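Local coordinates for ylmH (Streptococcus pneumoniae, PDB 2FPH), which is classed as a cell division protein and probably binds RNA through a domain of the RRM type, at residues R11-L14 / E19-K22; K22-S27 / Y51-S56; E60-E65 / R158-K163; H101-G106 / K146-I151; I131-N134 / L140-D143. One frame throughout, in Å; residues are numbered along the deposited sequence.

Contact 1. Residues R11-L14 / E19-K22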
# COMPACT_ATOMS: atom_id res chain seq x y z
N ARG A 11 14.18 -14.50 1.98
CA ARG A 11 13.43 -15.75 1.94
C ARG A 11 12.04 -15.67 2.50
O ARG A 11 11.12 -16.13 1.85
CB ARG A 11 14.19 -16.98 2.46
CG ARG A 11 15.57 -17.12 1.84
CD ARG A 11 16.48 -17.97 2.70
NE ARG A 11 16.02 -19.36 2.63
CZ ARG A 11 16.49 -20.35 3.37
NH1 ARG A 11 17.34 -20.13 4.37
NH2 ARG A 11 16.03 -21.58 3.14
N PRO A 12 11.83 -15.05 3.65
CA PRO A 12 10.45 -14.92 4.18
C PRO A 12 9.48 -14.24 3.21
O PRO A 12 8.36 -14.75 3.00
CB PRO A 12 10.65 -14.15 5.45
CG PRO A 12 11.99 -14.45 5.83
CD PRO A 12 12.83 -14.51 4.61
N PHE A 13 9.91 -13.15 2.57
CA PHE A 13 9.07 -12.46 1.60
C PHE A 13 8.86 -13.34 0.39
O PHE A 13 7.75 -13.39 -0.20
CB PHE A 13 9.64 -11.12 1.18
CG PHE A 13 8.71 -10.39 0.27
CD1 PHE A 13 7.54 -9.89 0.78
CD2 PHE A 13 8.92 -10.41 -1.05
CE1 PHE A 13 6.59 -9.37 -0.08
CE2 PHE A 13 8.01 -9.81 -1.91
CZ PHE A 13 6.86 -9.30 -1.36
N LEU A 14 9.95 -13.94 -0.09
CA LEU A 14 9.82 -14.79 -1.30
C LEU A 14 8.86 -15.94 -1.09
O LEU A 14 8.03 -16.26 -1.97
CB LEU A 14 11.12 -15.33 -1.77
CG LEU A 14 12.14 -14.32 -2.24
CD1 LEU A 14 13.53 -14.99 -2.40
CD2 LEU A 14 11.67 -13.73 -3.50
N GLU A 19 3.38 -18.03 -2.55
CA GLU A 19 1.96 -18.28 -2.17
C GLU A 19 1.02 -17.47 -3.01
O GLU A 19 -0.01 -17.97 -3.52
CB GLU A 19 1.70 -18.11 -0.63
CG GLU A 19 2.61 -19.03 0.19
CD GLU A 19 2.71 -18.76 1.69
OE1 GLU A 19 2.66 -17.58 2.15
OE2 GLU A 19 2.86 -19.75 2.44
N TRP A 20 1.38 -16.20 -3.24
CA TRP A 20 0.54 -15.33 -4.06
C TRP A 20 0.52 -15.80 -5.51
O TRP A 20 -0.53 -15.80 -6.15
CB TRP A 20 1.01 -13.89 -3.99
CG TRP A 20 0.87 -13.30 -2.59
CD1 TRP A 20 0.07 -13.74 -1.57
CD2 TRP A 20 1.62 -12.23 -2.06
NE1 TRP A 20 0.24 -12.97 -0.44
CE2 TRP A 20 1.19 -12.02 -0.72
CE3 TRP A 20 2.61 -11.39 -2.59
CZ2 TRP A 20 1.74 -11.02 0.09
CZ3 TRP A 20 3.13 -10.35 -1.76
CH2 TRP A 20 2.71 -10.21 -0.47
N ILE A 21 1.67 -16.16 -6.03
CA ILE A 21 1.74 -16.72 -7.39
C ILE A 21 0.89 -17.97 -7.53
O ILE A 21 0.10 -18.04 -8.45
CB ILE A 21 3.19 -16.97 -7.75
CG1 ILE A 21 3.87 -15.62 -8.03
CG2 ILE A 21 3.36 -17.89 -8.92
CD1 ILE A 21 5.27 -15.73 -8.14
N LYS A 22 0.96 -18.88 -6.54
CA LYS A 22 0.10 -20.08 -6.54
C LYS A 22 -1.39 -19.75 -6.52
O LYS A 22 -2.14 -20.42 -7.16
CB LYS A 22 0.45 -21.00 -5.37
CG LYS A 22 -0.60 -22.13 -4.99
CD LYS A 22 -0.22 -23.51 -5.47
CE LYS A 22 -1.29 -24.60 -5.07
NZ LYS A 22 -0.70 -25.87 -4.45
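F13 and W20 meet on one face of helix 11-27, an i/i+7 pair two turns apart, so this is a same-side contact within a single helix of the N-terminal domain. The aromatic part carries it. The two side chains converge: F13 leans forward along the helix with CG anti to its backbone N (chi1 -176°), while the indole of W20 tilts back toward the start of the helix. Their planes stand at 77° to each other, and the centroid of the F13 ring lies 5.8 Å from that of the six-membered ring of W20. The approach is oblique. Only the far corner of the indole touches, and its five-membered ring with NE1 is turned away from F13.

The remaining contacts of the two rings are with other parts of the domain. F13 is buried against Q40 and L43 of helix 38-50, whereas W20 stacks its ring on F31 of strand 31-32. W20 also touches T33 and P34 in the loop after that strand, so the pair spans helix 38-50, strand 31-32 and the loop that follows it. No hydrogen bond joins the two segments directly, so the touch comes down to ring carbons: CZ of F13 sits 3.9 Å from CZ3 of W20, and CE1 of F13 is 4.0 Å from CH2 of W20.

Contact 2. Residues K22-S27 / Y51-S56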
# COMPACT_ATOMS: atom_id res chain seq x y z
N LYS A 22 0.96 -18.88 -6.54
CA LYS A 22 0.10 -20.08 -6.54
C LYS A 22 -1.39 -19.75 -6.52
O LYS A 22 -2.14 -20.42 -7.16
CB LYS A 22 0.45 -21.00 -5.37
CG LYS A 22 -0.60 -22.13 -4.99
CD LYS A 22 -0.22 -23.51 -5.47
CE LYS A 22 -1.29 -24.60 -5.07
NZ LYS A 22 -0.70 -25.87 -4.45
N LYS A 23 -1.81 -18.71 -5.79
CA LYS A 23 -3.20 -18.28 -5.80
C LYS A 23 -3.66 -17.94 -7.21
O LYS A 23 -4.81 -18.24 -7.60
CB LYS A 23 -3.37 -17.01 -4.94
CG LYS A 23 -3.33 -17.14 -3.44
CD LYS A 23 -3.33 -18.52 -2.84
CE LYS A 23 -4.53 -18.68 -1.86
NZ LYS A 23 -4.38 -19.83 -0.88
N VAL A 24 -2.81 -17.22 -7.95
CA VAL A 24 -3.14 -16.86 -9.31
C VAL A 24 -3.18 -18.08 -10.20
O VAL A 24 -4.05 -18.20 -11.07
CB VAL A 24 -2.21 -15.82 -9.89
CG1 VAL A 24 -2.60 -15.55 -11.34
CG2 VAL A 24 -2.33 -14.53 -9.05
N GLU A 25 -2.24 -18.99 -10.00
CA GLU A 25 -2.24 -20.25 -10.77
C GLU A 25 -3.54 -21.00 -10.47
O GLU A 25 -4.18 -21.55 -11.38
CB GLU A 25 -1.02 -21.07 -10.40
CG GLU A 25 0.31 -20.42 -10.83
CD GLU A 25 1.59 -21.15 -10.37
OE1 GLU A 25 1.61 -21.98 -9.43
OE2 GLU A 25 2.65 -20.87 -10.98
N ASP A 26 -3.97 -20.99 -9.21
CA ASP A 26 -5.11 -21.84 -8.81
C ASP A 26 -6.41 -21.27 -9.34
O ASP A 26 -7.30 -22.02 -9.74
CB ASP A 26 -5.23 -21.88 -7.31
CG ASP A 26 -4.18 -22.75 -6.62
OD1 ASP A 26 -3.47 -23.55 -7.24
OD2 ASP A 26 -4.05 -22.72 -5.37
N SER A 27 -6.49 -19.94 -9.43
CA SER A 27 -7.74 -19.26 -9.62
C SER A 27 -7.91 -18.76 -11.04
O SER A 27 -9.04 -18.43 -11.41
CB SER A 27 -7.87 -18.09 -8.67
OG SER A 27 -6.82 -17.16 -8.87
N TYR A 51 7.77 -17.02 -13.42
CA TYR A 51 6.62 -17.93 -13.52
C TYR A 51 5.55 -17.84 -14.68
O TYR A 51 4.47 -18.33 -14.54
CB TYR A 51 5.98 -18.08 -12.10
CG TYR A 51 6.96 -18.81 -11.20
CD1 TYR A 51 7.17 -20.17 -11.37
CD2 TYR A 51 7.83 -18.13 -10.32
CE1 TYR A 51 8.13 -20.85 -10.65
CE2 TYR A 51 8.81 -18.84 -9.54
CZ TYR A 51 8.93 -20.21 -9.74
OH TYR A 51 9.85 -21.00 -9.08
N GLY A 52 5.75 -17.23 -15.84
CA GLY A 52 5.78 -15.84 -16.11
C GLY A 52 4.29 -15.41 -16.09
O GLY A 52 3.43 -15.65 -17.00
N LEU A 53 3.98 -14.78 -14.97
CA LEU A 53 2.70 -14.15 -14.70
C LEU A 53 2.92 -12.67 -14.94
O LEU A 53 3.98 -12.14 -14.56
CB LEU A 53 2.31 -14.35 -13.21
CG LEU A 53 1.58 -15.61 -12.72
CD1 LEU A 53 1.27 -15.39 -11.21
CD2 LEU A 53 0.32 -15.80 -13.46
N ALA A 54 1.93 -12.00 -15.51
CA ALA A 54 1.98 -10.53 -15.60
C ALA A 54 1.84 -9.89 -14.23
O ALA A 54 1.22 -10.43 -13.33
CB ALA A 54 0.96 -10.02 -16.54
N CYS A 55 2.49 -8.73 -14.07
CA CYS A 55 2.63 -8.07 -12.79
C CYS A 55 2.50 -6.56 -13.09
O CYS A 55 3.13 -6.12 -14.04
CB CYS A 55 4.05 -8.40 -12.23
SG CYS A 55 4.52 -7.85 -10.62
N SER A 56 1.63 -5.84 -12.38
CA SER A 56 1.62 -4.36 -12.41
C SER A 56 1.67 -3.84 -10.98
O SER A 56 1.06 -4.41 -10.11
CB SER A 56 0.41 -3.79 -13.17
OG SER A 56 -0.78 -4.26 -12.62
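V24 turns CG1 anti to its backbone nitrogen (chi1 177°), and L53 swings CG to the side away from its own carbonyl carbon (chi1 -85°); together these rotations bring the branched ends of the two side chains alongside each other. They pass in opposite directions, and both methyls of L53 are used. CD2 of L53 lies 3.6 Å from CG1 of V24. The other branch reaches further back along the valine, with CD1 of L53 at 3.7 Å from CB of V24. The contact is thus a small interlock of methyl groups, purely apolar, and no hydrogen bond crosses it.

A thinner, more exposed fringe lies to one side, where the carboxylate of E25 comes near Y51: OE2 of E25 is 4.5 Å from CB of Y51, a loose van der Waals approach. On the helix itself, S27 OG donates to the carbonyl O of K23 at 2.6 Å, one turn back, tying the hydroxyl to the last turn.

The arrangement joins the final turns of helix 11-27 to the link between helix 38-50 and strand 54-57. I21, one turn earlier, packs on both L53 and Y51, while V24 also reaches L71 of strand 69-72 and P73 just past its end. Beyond L53 the chain enters the three-stranded sheet, where A54 and S56 pair with Y72 and L70.

Contact 3. Residues E60-E65 / R158-K163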
# COMPACT_ATOMS: atom_id res chain seq x y z
N GLU A 60 3.57 2.24 -10.74
CA GLU A 60 3.63 2.53 -12.17
C GLU A 60 2.44 3.37 -12.61
O GLU A 60 2.31 3.63 -13.80
CB GLU A 60 3.66 1.21 -12.96
CG GLU A 60 4.84 0.27 -12.73
CD GLU A 60 4.71 -1.08 -13.46
OE1 GLU A 60 4.13 -2.07 -12.94
OE2 GLU A 60 5.20 -1.17 -14.62
N PHE A 61 1.58 3.79 -11.66
CA PHE A 61 0.39 4.64 -11.89
C PHE A 61 0.46 5.91 -11.04
O PHE A 61 0.15 7.01 -11.54
CB PHE A 61 -0.90 3.90 -11.53
CG PHE A 61 -1.25 2.76 -12.47
CD1 PHE A 61 -0.52 1.57 -12.42
CD2 PHE A 61 -2.28 2.87 -13.35
CE1 PHE A 61 -0.81 0.53 -13.25
CE2 PHE A 61 -2.58 1.82 -14.20
CZ PHE A 61 -1.85 0.64 -14.16
N VAL A 62 0.80 5.74 -9.74
CA VAL A 62 1.03 6.82 -8.77
C VAL A 62 2.35 6.59 -8.14
O VAL A 62 2.57 5.52 -7.56
CB VAL A 62 -0.07 6.84 -7.65
CG1 VAL A 62 0.23 7.88 -6.64
CG2 VAL A 62 -1.41 7.05 -8.23
N SER A 63 3.27 7.53 -8.27
CA SER A 63 4.60 7.33 -7.72
C SER A 63 4.50 7.28 -6.21
O SER A 63 3.87 8.13 -5.59
CB SER A 63 5.63 8.42 -8.10
OG SER A 63 5.39 8.96 -9.39
N SER A 64 5.17 6.30 -5.64
CA SER A 64 5.09 6.11 -4.23
C SER A 64 6.19 5.22 -3.79
O SER A 64 6.87 4.58 -4.60
CB SER A 64 3.73 5.56 -3.82
OG SER A 64 3.53 4.29 -4.40
N GLU A 65 6.43 5.22 -2.50
CA GLU A 65 7.39 4.26 -1.96
C GLU A 65 6.75 2.89 -1.70
O GLU A 65 7.12 1.88 -2.33
CB GLU A 65 8.08 4.82 -0.72
CG GLU A 65 9.01 5.99 -1.03
CD GLU A 65 9.86 5.83 -2.31
OE1 GLU A 65 10.77 4.96 -2.34
OE2 GLU A 65 9.64 6.59 -3.31
N ARG A 158 -9.50 12.36 -1.51
CA ARG A 158 -8.96 13.27 -2.52
C ARG A 158 -8.51 12.49 -3.78
O ARG A 158 -7.96 11.40 -3.64
CB ARG A 158 -7.69 13.95 -2.02
CG ARG A 158 -7.85 14.85 -0.84
CD ARG A 158 -8.48 16.15 -1.19
NE ARG A 158 -9.62 16.39 -0.33
CZ ARG A 158 -9.67 17.28 0.64
NH1 ARG A 158 -8.66 18.10 0.91
NH2 ARG A 158 -10.78 17.36 1.34
N PRO A 159 -8.69 13.02 -4.99
CA PRO A 159 -8.03 12.44 -6.18
C PRO A 159 -6.52 12.35 -6.11
O PRO A 159 -5.89 13.24 -5.53
CB PRO A 159 -8.40 13.40 -7.33
CG PRO A 159 -9.53 14.22 -6.83
CD PRO A 159 -9.59 14.14 -5.34
N PHE A 160 -5.92 11.33 -6.73
CA PHE A 160 -4.47 11.24 -6.75
C PHE A 160 -3.83 12.37 -7.55
O PHE A 160 -2.66 12.62 -7.37
CB PHE A 160 -3.98 9.87 -7.21
CG PHE A 160 -4.07 8.83 -6.14
CD1 PHE A 160 -5.25 8.13 -5.97
CD2 PHE A 160 -3.00 8.57 -5.28
CE1 PHE A 160 -5.37 7.18 -5.00
CE2 PHE A 160 -3.14 7.61 -4.27
CZ PHE A 160 -4.33 6.92 -4.16
N THR A 161 -4.62 13.03 -8.41
CA THR A 161 -4.28 14.34 -9.00
C THR A 161 -3.79 15.31 -7.94
O THR A 161 -2.87 16.09 -8.19
CB THR A 161 -5.52 15.06 -9.60
OG1 THR A 161 -6.39 14.16 -10.27
CG2 THR A 161 -5.08 16.08 -10.67
N GLU A 162 -4.50 15.29 -6.81
CA GLU A 162 -4.36 16.26 -5.70
C GLU A 162 -3.32 15.82 -4.68
O GLU A 162 -3.32 16.28 -3.56
CB GLU A 162 -5.70 16.41 -4.99
CG GLU A 162 -6.44 17.69 -5.27
CD GLU A 162 -7.52 17.95 -4.25
OE1 GLU A 162 -7.22 17.93 -3.04
OE2 GLU A 162 -8.68 18.14 -4.66
N LYS A 163 -2.40 14.99 -5.13
CA LYS A 163 -1.59 14.16 -4.25
C LYS A 163 -0.31 14.91 -3.90
O LYS A 163 0.38 15.44 -4.77
CB LYS A 163 -1.29 12.87 -5.01
CG LYS A 163 -1.11 11.67 -4.18
CD LYS A 163 0.30 11.57 -3.68
CE LYS A 163 1.15 10.63 -4.53
NZ LYS A 163 2.21 11.35 -5.30
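V62 and F160 mark the nearest approach of the two backbones, with their CA atoms 7.3 Å apart. Around V62 and S63 the chain is extended but belongs to no sheet, whereas the partner makes a tight turn: F160 and T161 form a short 3-10 segment, closed by a bond of 2.8 Å from E162 N to P159 O. That turn presents F160 and K163 on the same side, toward V62.

V62 lies between them. Its CG1 is shared, lying 3.6 Å from F160 CD2 and equally 3.6 Å from K163 CE. The second methyl, CG2, touches the root of the aromatic ring, 3.8 Å from F160 CG. The valine approaches the ring obliquely, and the two side chains lie roughly at right angles. K163 is bent at each of its outer torsions, which brings CE to V62 and leaves NZ 3.6 Å from S63 O, too long to be a hydrogen bond.

F80, M132 and L87 line the neighbourhood; F160 meets the F80 ring edge-to-face, and all three side chains of this contact touch M132. M132 is on the face of the sheet away from the helices, the surface on which RRM domains commonly bind RNA, though no such role is established here.

With neither hydrogen bond nor salt bridge between the segments, the N-terminal domain and the C-terminal tail of the RRM-like domain are held here by van der Waals contact. Even the lysine meets the valine through CE, its last methylene.

Contact 4. Residues H101-G106 / K146-I151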
# COMPACT_ATOMS: atom_id res chain seq x y z
N HIS A 101 2.08 8.49 11.67
CA HIS A 101 2.46 7.09 11.69
C HIS A 101 2.22 6.41 13.03
O HIS A 101 1.59 5.34 13.14
CB HIS A 101 3.94 6.96 11.34
CG HIS A 101 4.32 5.58 10.94
ND1 HIS A 101 5.62 5.11 11.05
CD2 HIS A 101 3.62 4.61 10.30
CE1 HIS A 101 5.67 3.87 10.59
NE2 HIS A 101 4.47 3.55 10.12
N ALA A 102 2.68 7.08 14.09
CA ALA A 102 2.55 6.54 15.43
C ALA A 102 1.11 6.28 15.83
O ALA A 102 0.80 5.25 16.42
CB ALA A 102 3.19 7.46 16.40
N LYS A 103 0.25 7.24 15.49
CA LYS A 103 -1.15 7.20 15.84
C LYS A 103 -1.79 6.07 15.10
O LYS A 103 -2.58 5.34 15.67
CB LYS A 103 -1.85 8.51 15.48
CG LYS A 103 -1.39 9.75 16.21
CD LYS A 103 -1.06 9.60 17.67
CE LYS A 103 0.48 9.41 17.95
NZ LYS A 103 1.39 10.50 17.39
N ILE A 104 -1.44 5.92 13.83
CA ILE A 104 -1.97 4.82 13.03
C ILE A 104 -1.60 3.42 13.57
O ILE A 104 -2.46 2.58 13.69
CB ILE A 104 -1.61 5.00 11.54
CG1 ILE A 104 -2.34 6.26 11.02
CG2 ILE A 104 -2.10 3.78 10.76
CD1 ILE A 104 -2.02 6.63 9.70
N LEU A 105 -0.34 3.18 13.92
CA LEU A 105 0.04 1.81 14.32
C LEU A 105 -0.47 1.40 15.71
O LEU A 105 -0.51 0.20 16.00
CB LEU A 105 1.56 1.59 14.28
CG LEU A 105 2.30 2.22 13.14
CD1 LEU A 105 3.65 2.74 13.67
CD2 LEU A 105 2.44 1.22 12.03
N GLY A 106 -0.82 2.37 16.55
CA GLY A 106 -1.45 2.14 17.87
C GLY A 106 -0.81 3.12 18.81
O GLY A 106 0.44 3.09 18.86
N LYS A 146 -9.50 10.11 14.33
CA LYS A 146 -10.23 11.34 14.63
C LYS A 146 -9.42 12.35 15.48
O LYS A 146 -9.83 13.48 15.65
CB LYS A 146 -11.60 11.04 15.28
CG LYS A 146 -12.62 10.44 14.29
CD LYS A 146 -13.67 11.49 13.71
CE LYS A 146 -13.27 12.18 12.36
NZ LYS A 146 -13.23 13.75 12.36
N LYS A 147 -8.27 11.92 15.99
CA LYS A 147 -7.31 12.83 16.63
C LYS A 147 -5.92 12.26 16.55
O LYS A 147 -5.71 11.06 16.54
CB LYS A 147 -7.66 13.16 18.09
CG LYS A 147 -6.87 12.39 19.17
CD LYS A 147 -7.24 12.83 20.59
CE LYS A 147 -6.73 11.79 21.59
NZ LYS A 147 -7.07 12.17 23.00
N ILE A 148 -4.97 13.16 16.43
CA ILE A 148 -3.60 12.77 16.55
C ILE A 148 -2.96 13.68 17.58
O ILE A 148 -2.89 14.87 17.39
CB ILE A 148 -2.94 12.77 15.19
CG1 ILE A 148 -3.01 14.11 14.52
CG2 ILE A 148 -3.63 11.75 14.27
CD1 ILE A 148 -1.87 14.30 13.58
N GLY A 149 -2.58 13.05 18.69
CA GLY A 149 -1.95 13.69 19.83
C GLY A 149 -2.83 14.41 20.83
O GLY A 149 -2.53 14.35 22.04
N ARG A 150 -3.87 15.10 20.39
CA ARG A 150 -4.30 16.37 21.06
C ARG A 150 -5.09 17.29 20.08
O ARG A 150 -5.94 18.14 20.45
CB ARG A 150 -3.04 17.06 21.61
CG ARG A 150 -2.95 18.59 21.72
CD ARG A 150 -1.45 19.05 21.88
NE ARG A 150 -1.08 19.70 23.14
CZ ARG A 150 -0.29 19.19 24.12
NH1 ARG A 150 0.17 17.96 24.08
NH2 ARG A 150 0.01 19.94 25.20
N ILE A 151 -4.81 17.07 18.81
CA ILE A 151 -5.39 17.85 17.75
C ILE A 151 -6.40 16.96 17.02
O ILE A 151 -6.12 15.81 16.66
CB ILE A 151 -4.26 18.41 16.86
CG1 ILE A 151 -4.24 17.81 15.48
CG2 ILE A 151 -2.86 18.25 17.55
CD1 ILE A 151 -3.57 18.70 14.50
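K103 and I148 bring the end of helix 97-105 against a β-hairpin with a two-residue turn, G149-R150: their CA atoms are 6.1 Å apart, and I148 N to I151 O and I151 N to I148 O are paired around that turn. The side chains cross at about a right angle. K103 lays its CG on the branch point of the isoleucine, 3.5 Å from I148 CB. I148 has CG1 lodged between its backbone N and carbonyl carbon (chi1 58°), and this leaves the methyl CG2 to meet the lysine, 3.6 Å from K103 CG. Further out, K103 CD passes 3.9 Å from G149 N, a buried amide with no hydrogen-bonding partner in the model.

Bends at three successive torsions curl the lysine back along its own helix, where NZ bonds to L99 O, so its charged end is held one turn earlier and its methylenes are what the hairpin feels.

Within the RRM-like domain the contact packs the end of helix 97-105 on the outermost strand of the five-stranded sheet. I148 belongs to that strand, 147-148, and also packs on V153 of strand 151-157 and on N94, while I104, next along the helix, faces I114 and F119.

Contact 5. Residues I131-N134 / L140-D143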
# COMPACT_ATOMS: atom_id res chain seq x y z
N ILE A 131 -2.74 10.34 3.61
CA ILE A 131 -2.34 8.94 3.67
C ILE A 131 -3.02 8.12 2.57
O ILE A 131 -4.18 8.39 2.25
CB ILE A 131 -2.64 8.41 5.11
CG1 ILE A 131 -2.11 7.00 5.28
CG2 ILE A 131 -4.16 8.56 5.46
CD1 ILE A 131 -2.22 6.48 6.63
N MET A 132 -2.25 7.19 1.96
CA MET A 132 -2.71 6.24 0.96
C MET A 132 -3.10 4.97 1.71
O MET A 132 -2.28 4.43 2.47
CB MET A 132 -1.55 5.93 -0.00
CG MET A 132 -0.98 7.16 -0.62
SD MET A 132 0.15 6.89 -2.06
CE MET A 132 -0.22 8.29 -2.96
N ILE A 133 -4.35 4.56 1.59
CA ILE A 133 -4.87 3.38 2.31
C ILE A 133 -5.49 2.34 1.44
O ILE A 133 -5.86 2.62 0.32
CB ILE A 133 -5.91 3.80 3.36
CG1 ILE A 133 -7.19 4.34 2.67
CG2 ILE A 133 -5.27 4.80 4.34
CD1 ILE A 133 -8.36 4.35 3.59
N ASN A 134 -5.56 1.13 1.95
CA ASN A 134 -6.31 0.02 1.33
C ASN A 134 -7.79 0.38 1.50
O ASN A 134 -8.23 0.55 2.60
CB ASN A 134 -5.95 -1.24 2.08
CG ASN A 134 -6.78 -2.46 1.70
OD1 ASN A 134 -7.88 -2.36 1.18
ND2 ASN A 134 -6.17 -3.65 1.87
N LEU A 140 -12.46 1.93 8.85
CA LEU A 140 -11.51 1.83 9.91
C LEU A 140 -10.73 3.16 10.02
O LEU A 140 -10.60 3.69 11.10
CB LEU A 140 -10.61 0.63 9.65
CG LEU A 140 -9.51 0.25 10.64
CD1 LEU A 140 -8.49 1.34 10.77
CD2 LEU A 140 -10.08 -0.13 11.99
N PHE A 141 -10.24 3.72 8.92
CA PHE A 141 -9.52 4.98 8.98
C PHE A 141 -10.36 6.19 9.18
O PHE A 141 -10.04 7.03 10.02
CB PHE A 141 -8.66 5.17 7.70
CG PHE A 141 -7.41 4.40 7.70
CD1 PHE A 141 -7.36 3.13 7.15
CD2 PHE A 141 -6.23 4.96 8.18
CE1 PHE A 141 -6.16 2.38 7.15
CE2 PHE A 141 -5.06 4.22 8.15
CZ PHE A 141 -5.03 2.96 7.64
N GLN A 142 -11.42 6.34 8.39
CA GLN A 142 -12.25 7.54 8.50
C GLN A 142 -12.91 7.61 9.90
O GLN A 142 -12.99 8.68 10.49
CB GLN A 142 -13.30 7.59 7.37
CG GLN A 142 -12.67 7.94 6.04
CD GLN A 142 -13.64 8.42 4.99
OE1 GLN A 142 -14.85 8.15 5.07
NE2 GLN A 142 -13.12 9.13 3.97
N ASP A 143 -13.42 6.49 10.41
CA ASP A 143 -14.09 6.57 11.72
C ASP A 143 -13.13 6.44 12.90
O ASP A 143 -13.44 6.87 14.00
CB ASP A 143 -15.24 5.53 11.82
CG ASP A 143 -16.36 5.81 10.85
OD1 ASP A 143 -16.57 7.00 10.50
OD2 ASP A 143 -17.09 4.90 10.35
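I133 sets its methyl CG2 over the face of the F141 ring in a CH-pi contact: anti to the carbonyl carbon of I133, CG2 stands 3.6 Å from the ring centroid, only 5° off the normal, so it touches all six carbons almost evenly. This is the tight part. The longer branch of I133 also meets the ring, CD1 lying 3.9 Å from F141 CD1. I131, two residues earlier and on the same face of strand 130-134, comes from the far end of the ring, its CD1 3.9 Å from F141 CE2 in an oblique approach. The other face of F141 is met less squarely by L140 CD1, 4.2 Å above the plane and displaced toward the rim.

Away from the ring the helix opens to solvent. L140 and Q142 are partly exposed and D143 is at the surface; of these, Q142 still bonds to the sheet, NE2 to OE1 of Q88 in strand 85-91.

All three touching residues are buried in the core of the RRM-like domain, where helix 138-144 lies across the five-stranded sheet. F119 from strand 119-123 and L155 from strand 151-157 also touch F141, and I131 pairs its backbone with Q88 of central strand 85-91.

Overall arrangement
Contacts 1 and 2 share helix 11-27 and touch through I21, which meets L53 and Y51; both are partly buried within the N-terminal domain, one aromatic and one aliphatic. Contacts 4 and 5 belong to the RRM-like domain, their centres about 12 Å apart, meeting where I104 packs near I131 and F141. Contact 3 alone bridges the two domains, a surface contact on the sheet face opposite contact 5, reached through M132. None of the five is joined by a hydrogen bond between its segments. Contact 5, fully buried, sets a ring under isoleucine methyls; contact 1 pairs two rings on a partly buried helix face; contacts 3 and 4 bring in lysine methylenes nearer the surface.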